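Local structure of inositol monophosphatase family protein (5I3S) at residues K109-G113 with H125-G129. The protein probably hydrolyses the phosphate ester of inositol monophosphate or a related sugar phosphate, as a phosphatase of the inositol monophosphatase family. Residues are numbered along the deposited sequence; the frame is centred on the assembly and turned at random.
Sequences KPYAG and HAKVG
Tyr-111 O accepts the amide of Val-128 in a short, nearly straight hydrogen bond (Val-128 N to Tyr-111 O 2.7 Å, 172° at the hydrogen). The donor is tilted 24° from the carbonyl plane. Lys-127 CA adds a CA-H...O approach to the same oxygen. Two residues on, Gly-113 N reaches Ala-126 O at 3.0 Å, while the return bond from Ala-126 N to Gly-113 O is weak. Gly-113 and Ala-126 thus form a hydrogen-bonded antiparallel pair. Ala-112 and Lys-127 form the adjoining non-hydrogen-bonded one, their CA atoms 4.3 Å apart.

The side chains of Tyr-111 and Lys-127 meet obliquely. Extended as far as CE and bent at its last torsion (27°), the lysine brings NZ to 3.5 Å from Tyr-111 CE1, at one side of the ring and neither squarely over it nor in its plane. Tyr-4 of helix 2-24 also touches Lys-127, and the backbone N of Tyr-4 makes a weak hydrogen bond to Tyr-111 OH. At the strand end, the CB of Val-128 points toward 109-113, and CG1 lies 3.2 Å from Pro-110 O. Ala-126, on the other face of the sheet, packs on Val-214 and Ile-215 of helix 206-218.

On the far edge of 109-113, Tyr-111 and Ala-112 both face Ile-104, a classic beta bulge. The segments belong to the antiparallel hairpin of strands 109-117 and 122-127, within the large mixed sheet of the sugar phosphatase fold, with helices on both faces.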
ATOM      1  N   LYS A 109      -1.782  -4.767 -31.719  1.00 37.90           N
ATOM      2  CA  LYS A 109      -1.576  -3.371 -31.356  1.00 40.20           C
ATOM      3  C   LYS A 109      -2.592  -2.924 -30.275  1.00 37.29           C
ATOM      4  O   LYS A 109      -3.791  -3.224 -30.398  1.00 33.90           O
ATOM      5  CB  LYS A 109      -1.664  -2.499 -32.620  1.00 47.09           C
ATOM      6  CG  LYS A 109      -0.304  -2.052 -33.188  1.00 53.20           C
ATOM      7  CD  LYS A 109       0.081  -0.638 -32.724  1.00 59.22           C
ATOM      8  CE  LYS A 109       1.588  -0.424 -32.562  1.00 64.42           C
ATOM      9  NZ  LYS A 109       2.121  -1.025 -31.298  1.00 64.93           N
ATOM     10  N   PRO A 110      -2.114  -2.224 -29.210  1.00 31.52           N
ATOM     11  CA  PRO A 110      -2.974  -1.682 -28.149  1.00 30.98           C
ATOM     12  C   PRO A 110      -4.135  -0.798 -28.614  1.00 31.38           C
ATOM     13  O   PRO A 110      -3.891   0.202 -29.282  1.00 33.11           O
ATOM     14  CB  PRO A 110      -2.011  -0.822 -27.317  1.00 32.05           C
ATOM     15  CG  PRO A 110      -0.657  -1.374 -27.584  1.00 32.72           C
ATOM     16  CD  PRO A 110      -0.688  -1.939 -28.969  1.00 30.43           C
ATOM     17  N   TYR A 111      -5.371  -1.127 -28.224  1.00 30.41           N
ATOM     18  CA  TYR A 111      -6.539  -0.280 -28.543  1.00 32.80           C
ATOM     19  C   TYR A 111      -7.051   0.406 -27.278  1.00 32.97           C
ATOM     20  O   TYR A 111      -7.156   1.615 -27.239  1.00 35.47           O
ATOM     21  CB  TYR A 111      -7.650  -1.121 -29.193  1.00 34.94           C
ATOM     22  CG  TYR A 111      -9.046  -0.485 -29.327  1.00 36.83           C
ATOM     23  CD1 TYR A 111      -9.358   0.411 -30.372  1.00 39.90           C
ATOM     24  CD2 TYR A 111     -10.075  -0.840 -28.459  1.00 35.23           C
ATOM     25  CE1 TYR A 111     -10.647   0.953 -30.509  1.00 36.94           C
ATOM     26  CE2 TYR A 111     -11.356  -0.294 -28.579  1.00 37.32           C
ATOM     27  CZ  TYR A 111     -11.651   0.602 -29.601  1.00 38.97           C
ATOM     28  OH  TYR A 111     -12.960   1.139 -29.691  1.00 41.09           O
ATOM     29  N   ALA A 112      -7.363  -0.357 -26.243  1.00 29.39           N
ATOM     30  CA  ALA A 112      -7.943   0.228 -25.039  1.00 28.51           C
ATOM     31  C   ALA A 112      -7.484  -0.538 -23.799  1.00 26.57           C
ATOM     32  O   ALA A 112      -7.211  -1.726 -23.900  1.00 27.46           O
ATOM     33  CB  ALA A 112      -9.468   0.195 -25.139  1.00 25.75           C
ATOM     34  N   GLY A 113      -7.424   0.143 -22.658  1.00 23.55           N
ATOM     35  CA  GLY A 113      -7.189  -0.495 -21.366  1.00 25.61           C
ATOM     36  C   GLY A 113      -8.098  -0.014 -20.210  1.00 26.43           C
ATOM     37  O   GLY A 113      -8.521   1.190 -20.154  1.00 25.95           O
ATOM     38  N   HIS A 125      -9.260   4.129 -17.109  1.00 19.53           N
ATOM     39  CA  HIS A 125      -9.510   3.784 -18.491  1.00 20.81           C
ATOM     40  C   HIS A 125      -8.908   4.797 -19.482  1.00 21.04           C
ATOM     41  O   HIS A 125      -8.614   5.959 -19.141  1.00 19.73           O
ATOM     42  CB  HIS A 125     -11.025   3.545 -18.740  1.00 21.43           C
ATOM     43  CG  HIS A 125     -11.865   4.754 -18.510  1.00 23.78           C
ATOM     44  ND1 HIS A 125     -12.525   5.411 -19.527  1.00 24.82           N
ATOM     45  CD2 HIS A 125     -12.144   5.437 -17.373  1.00 24.48           C
ATOM     46  CE1 HIS A 125     -13.163   6.459 -19.021  1.00 25.24           C
ATOM     47  NE2 HIS A 125     -12.955   6.488 -17.719  1.00 24.49           N
ATOM     48  N   ALA A 126      -8.707   4.306 -20.705  1.00 21.54           N
ATOM     49  CA  ALA A 126      -7.917   4.992 -21.742  1.00 23.06           C
ATOM     50  C   ALA A 126      -8.148   4.281 -23.062  1.00 25.19           C
ATOM     51  O   ALA A 126      -8.152   3.045 -23.112  1.00 26.62           O
ATOM     52  CB  ALA A 126      -6.449   4.947 -21.393  1.00 22.61           C
ATOM     53  N   LYS A 127      -8.427   5.029 -24.108  1.00 27.41           N
ATOM     54  CA  LYS A 127      -8.432   4.457 -25.451  1.00 30.88           C
ATOM     55  C   LYS A 127      -7.155   4.962 -26.016  1.00 27.95           C
ATOM     56  O   LYS A 127      -6.842   6.121 -25.787  1.00 26.51           O
ATOM     57  CB  LYS A 127      -9.655   4.916 -26.256  1.00 34.41           C
ATOM     58  CG  LYS A 127      -9.606   4.568 -27.739  1.00 37.63           C
ATOM     59  CD  LYS A 127     -10.933   4.824 -28.449  1.00 42.98           C
ATOM     60  CE  LYS A 127     -10.798   4.990 -29.977  1.00 45.89           C
ATOM     61  NZ  LYS A 127      -9.648   4.298 -30.638  1.00 47.64           N
ATOM     62  N   VAL A 128      -6.377   4.111 -26.687  1.00 28.24           N
ATOM     63  CA  VAL A 128      -5.083   4.568 -27.263  1.00 32.17           C
ATOM     64  C   VAL A 128      -5.321   5.860 -28.085  1.00 31.90           C
ATOM     65  O   VAL A 128      -6.258   5.920 -28.879  1.00 33.66           O
ATOM     66  CB  VAL A 128      -4.338   3.467 -28.090  1.00 31.43           C
ATOM     67  CG1 VAL A 128      -5.078   3.177 -29.373  1.00 37.95           C
ATOM     68  CG2 VAL A 128      -2.918   3.904 -28.440  1.00 31.19           C
ATOM     69  N   GLY A 129      -4.503   6.890 -27.866  1.00 33.66           N
ATOM     70  CA  GLY A 129      -4.656   8.190 -28.565  1.00 34.47           C
ATOM     71  C   GLY A 129      -5.579   9.250 -27.945  1.00 34.14           C
ATOM     72  O   GLY A 129      -5.477  10.423 -28.287  1.00 29.13           O
TER